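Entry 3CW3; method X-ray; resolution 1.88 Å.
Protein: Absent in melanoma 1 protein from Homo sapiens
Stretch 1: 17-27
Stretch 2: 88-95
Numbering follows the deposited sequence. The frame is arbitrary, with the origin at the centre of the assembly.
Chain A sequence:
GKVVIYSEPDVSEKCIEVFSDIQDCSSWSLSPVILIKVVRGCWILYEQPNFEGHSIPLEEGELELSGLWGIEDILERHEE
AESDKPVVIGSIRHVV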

# COMPACT_ATOMS: atom_id res chain seq x y z
N GLU A 17 2.71 -11.51 -3.82
CA GLU A 17 1.74 -12.19 -2.98
C GLU A 17 2.23 -12.20 -1.54
O GLU A 17 3.24 -12.83 -1.23
CB GLU A 17 1.51 -13.62 -3.49
CG GLU A 17 0.80 -13.66 -4.84
CD GLU A 17 0.56 -15.07 -5.35
OE1 GLU A 17 0.33 -15.98 -4.52
OE2 GLU A 17 0.58 -15.27 -6.58
N VAL A 18 1.51 -11.50 -0.67
CA VAL A 18 1.90 -11.41 0.74
C VAL A 18 1.05 -12.30 1.64
O VAL A 18 -0.17 -12.12 1.73
CB VAL A 18 1.81 -9.95 1.23
CG1 VAL A 18 2.34 -9.84 2.66
CG2 VAL A 18 2.60 -9.03 0.29
N PHE A 19 1.70 -13.24 2.32
CA PHE A 19 1.03 -14.18 3.22
C PHE A 19 1.40 -13.95 4.68
O PHE A 19 0.93 -14.67 5.57
CB PHE A 19 1.43 -15.62 2.87
CG PHE A 19 0.90 -16.11 1.55
CD1 PHE A 19 -0.27 -16.85 1.49
CD2 PHE A 19 1.60 -15.85 0.38
CE1 PHE A 19 -0.75 -17.33 0.28
CE2 PHE A 19 1.13 -16.33 -0.84
CZ PHE A 19 -0.04 -17.07 -0.89
N SER A 20 2.23 -12.95 4.95
CA SER A 20 2.65 -12.71 6.32
C SER A 20 3.18 -11.31 6.56
O SER A 20 3.30 -10.52 5.62
CB SER A 20 3.74 -13.71 6.70
OG SER A 20 4.82 -13.61 5.78
N ASP A 21 3.48 -11.01 7.82
CA ASP A 21 4.03 -9.72 8.20
C ASP A 21 5.34 -9.46 7.47
O ASP A 21 6.17 -10.37 7.33
CB ASP A 21 4.35 -9.68 9.70
CG ASP A 21 3.11 -9.73 10.56
OD1 ASP A 21 2.26 -8.84 10.42
OD2 ASP A 21 3.00 -10.67 11.38
N ILE A 22 5.53 -8.23 7.00
CA ILE A 22 6.77 -7.84 6.36
C ILE A 22 7.16 -6.55 7.10
O ILE A 22 6.54 -5.50 6.90
CB ILE A 22 6.60 -7.56 4.85
CG1 ILE A 22 6.10 -8.82 4.13
CG2 ILE A 22 7.93 -7.10 4.26
CD1 ILE A 22 7.13 -9.95 4.08
N GLN A 23 8.17 -6.64 7.96
CA GLN A 23 8.62 -5.49 8.74
C GLN A 23 9.30 -4.39 7.94
O GLN A 23 9.46 -3.28 8.43
CB GLN A 23 9.57 -5.93 9.86
CG GLN A 23 8.96 -6.86 10.87
CD GLN A 23 9.90 -7.12 12.03
OE1 GLN A 23 11.12 -7.22 11.85
NE2 GLN A 23 9.33 -7.25 13.23
N ASP A 24 9.73 -4.71 6.73
CA ASP A 24 10.38 -3.71 5.90
C ASP A 24 10.17 -3.99 4.42
O ASP A 24 10.78 -4.91 3.86
CB ASP A 24 11.88 -3.65 6.21
CG ASP A 24 12.57 -2.47 5.54
OD1 ASP A 24 11.97 -1.88 4.61
OD2 ASP A 24 13.70 -2.12 5.94
N CYS A 25 9.30 -3.20 3.80
CA CYS A 25 8.99 -3.31 2.37
C CYS A 25 9.58 -2.11 1.63
O CYS A 25 9.31 -1.92 0.45
CB CYS A 25 7.47 -3.26 2.13
SG CYS A 25 6.44 -4.34 3.10
N SER A 26 10.37 -1.30 2.33
CA SER A 26 10.92 -0.09 1.73
C SER A 26 11.83 -0.28 0.51
O SER A 26 12.01 0.65 -0.27
CB SER A 26 11.65 0.75 2.79
OG SER A 26 12.84 0.13 3.23
N SER A 27 12.41 -1.47 0.35
CA SER A 27 13.28 -1.71 -0.79
C SER A 27 12.47 -2.08 -2.03
O SER A 27 13.01 -2.14 -3.13
CB SER A 27 14.26 -2.85 -0.48
OG SER A 27 13.60 -4.10 -0.50
N VAL A 88 5.59 4.03 -2.24
CA VAL A 88 6.52 3.36 -1.34
C VAL A 88 5.80 2.89 -0.08
O VAL A 88 5.11 3.67 0.58
CB VAL A 88 7.69 4.28 -0.94
CG1 VAL A 88 8.57 3.58 0.09
CG2 VAL A 88 8.51 4.65 -2.17
N ILE A 89 5.95 1.61 0.23
CA ILE A 89 5.34 1.03 1.42
C ILE A 89 6.47 0.67 2.39
O ILE A 89 7.43 -0.00 2.01
CB ILE A 89 4.53 -0.24 1.08
CG1 ILE A 89 3.40 0.11 0.11
CG2 ILE A 89 3.94 -0.85 2.34
CD1 ILE A 89 2.59 -1.09 -0.36
N GLY A 90 6.35 1.13 3.64
CA GLY A 90 7.38 0.87 4.63
C GLY A 90 7.32 -0.53 5.24
O GLY A 90 8.34 -1.18 5.44
N SER A 91 6.11 -0.98 5.54
CA SER A 91 5.92 -2.30 6.13
C SER A 91 4.46 -2.69 6.00
O SER A 91 3.59 -1.83 5.85
CB SER A 91 6.36 -2.30 7.60
OG SER A 91 5.81 -1.21 8.32
N ILE A 92 4.21 -3.99 6.05
CA ILE A 92 2.86 -4.52 5.93
C ILE A 92 2.58 -5.44 7.11
O ILE A 92 3.32 -6.40 7.35
CB ILE A 92 2.70 -5.30 4.59
CG1 ILE A 92 2.82 -4.32 3.42
CG2 ILE A 92 1.38 -6.05 4.56
CD1 ILE A 92 2.73 -4.96 2.03
N ARG A 93 1.53 -5.13 7.85
CA ARG A 93 1.15 -5.91 9.01
C ARG A 93 -0.01 -6.85 8.71
O ARG A 93 -1.04 -6.43 8.18
CB ARG A 93 0.78 -4.98 10.17
CG ARG A 93 0.58 -5.69 11.51
CD ARG A 93 1.91 -5.93 12.22
NE ARG A 93 1.70 -6.35 13.61
CZ ARG A 93 1.36 -7.58 13.99
NH1 ARG A 93 1.18 -8.54 13.09
NH2 ARG A 93 1.17 -7.84 15.28
N HIS A 94 0.18 -8.11 9.05
CA HIS A 94 -0.82 -9.15 8.85
C HIS A 94 -1.66 -9.22 10.13
O HIS A 94 -1.20 -9.73 11.15
CB HIS A 94 -0.11 -10.48 8.58
CG HIS A 94 -1.03 -11.64 8.37
ND1 HIS A 94 -2.30 -11.51 7.87
CD2 HIS A 94 -0.83 -12.97 8.55
CE1 HIS A 94 -2.86 -12.70 7.75
NE2 HIS A 94 -1.99 -13.61 8.16
N VAL A 95 -2.87 -8.68 10.07
CA VAL A 95 -3.75 -8.66 11.23
C VAL A 95 -4.30 -10.04 11.58
O VAL A 95 -5.16 -10.58 10.88
CB VAL A 95 -4.92 -7.68 11.03
CG1 VAL A 95 -5.78 -7.65 12.28
CG2 VAL A 95 -4.37 -6.29 10.73
O HOH W 1 0.59 -11.60 11.83
O HOH W 2 7.89 -0.06 -1.11

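Residues 17-27 and 88-95 of Absent in melanoma 1 protein run antiparallel, burying 568 Å² between them, both sides summed. Backbone pairing centres on a single bridge: Ile-22 N donates to Ile-92 O (2.9 Å) and Ile-92 N returns a bond to Ile-22 O (2.9 Å), both nearly straight. Further along, Cys-25 N donates to Gly-90 O (2.8 Å), and the same carbonyl oxygen receives a CA-H...O contact from Asp-24 CA (3.3 Å).

Asp-21 supplies the charged chemistry. Its OD1 accepts from the backbone, His-94 N (2.6 Å), and forms a salt bridge with Arg-93 NH1 (2.9 Å), lying near the guanidinium plane. Although the CA-to-CB bond of Arg-93 points away, its side chain bends back to reach this carboxylate. The other oxygen, Asp-21 OD2, accepts a hydrogen bond from the O of water 1 (2.6 Å), which also donates to His-94 O (2.7 Å).

Apolar contact gathers around Ile-92: Cys-25, pointing toward the other stretch, brings SG to 3.6 Å from Ile-92 CG1, while Val-18 CG1 lies a looser 4.3 Å from Ile-92 CG2. At the far end, the O of water 2 accepts from Ile-89 N (2.9 Å) and lies 2.8 Å from Cys-25 O, placed to donate to it, linking two backbones whose carbonyl oxygens cannot bond each other.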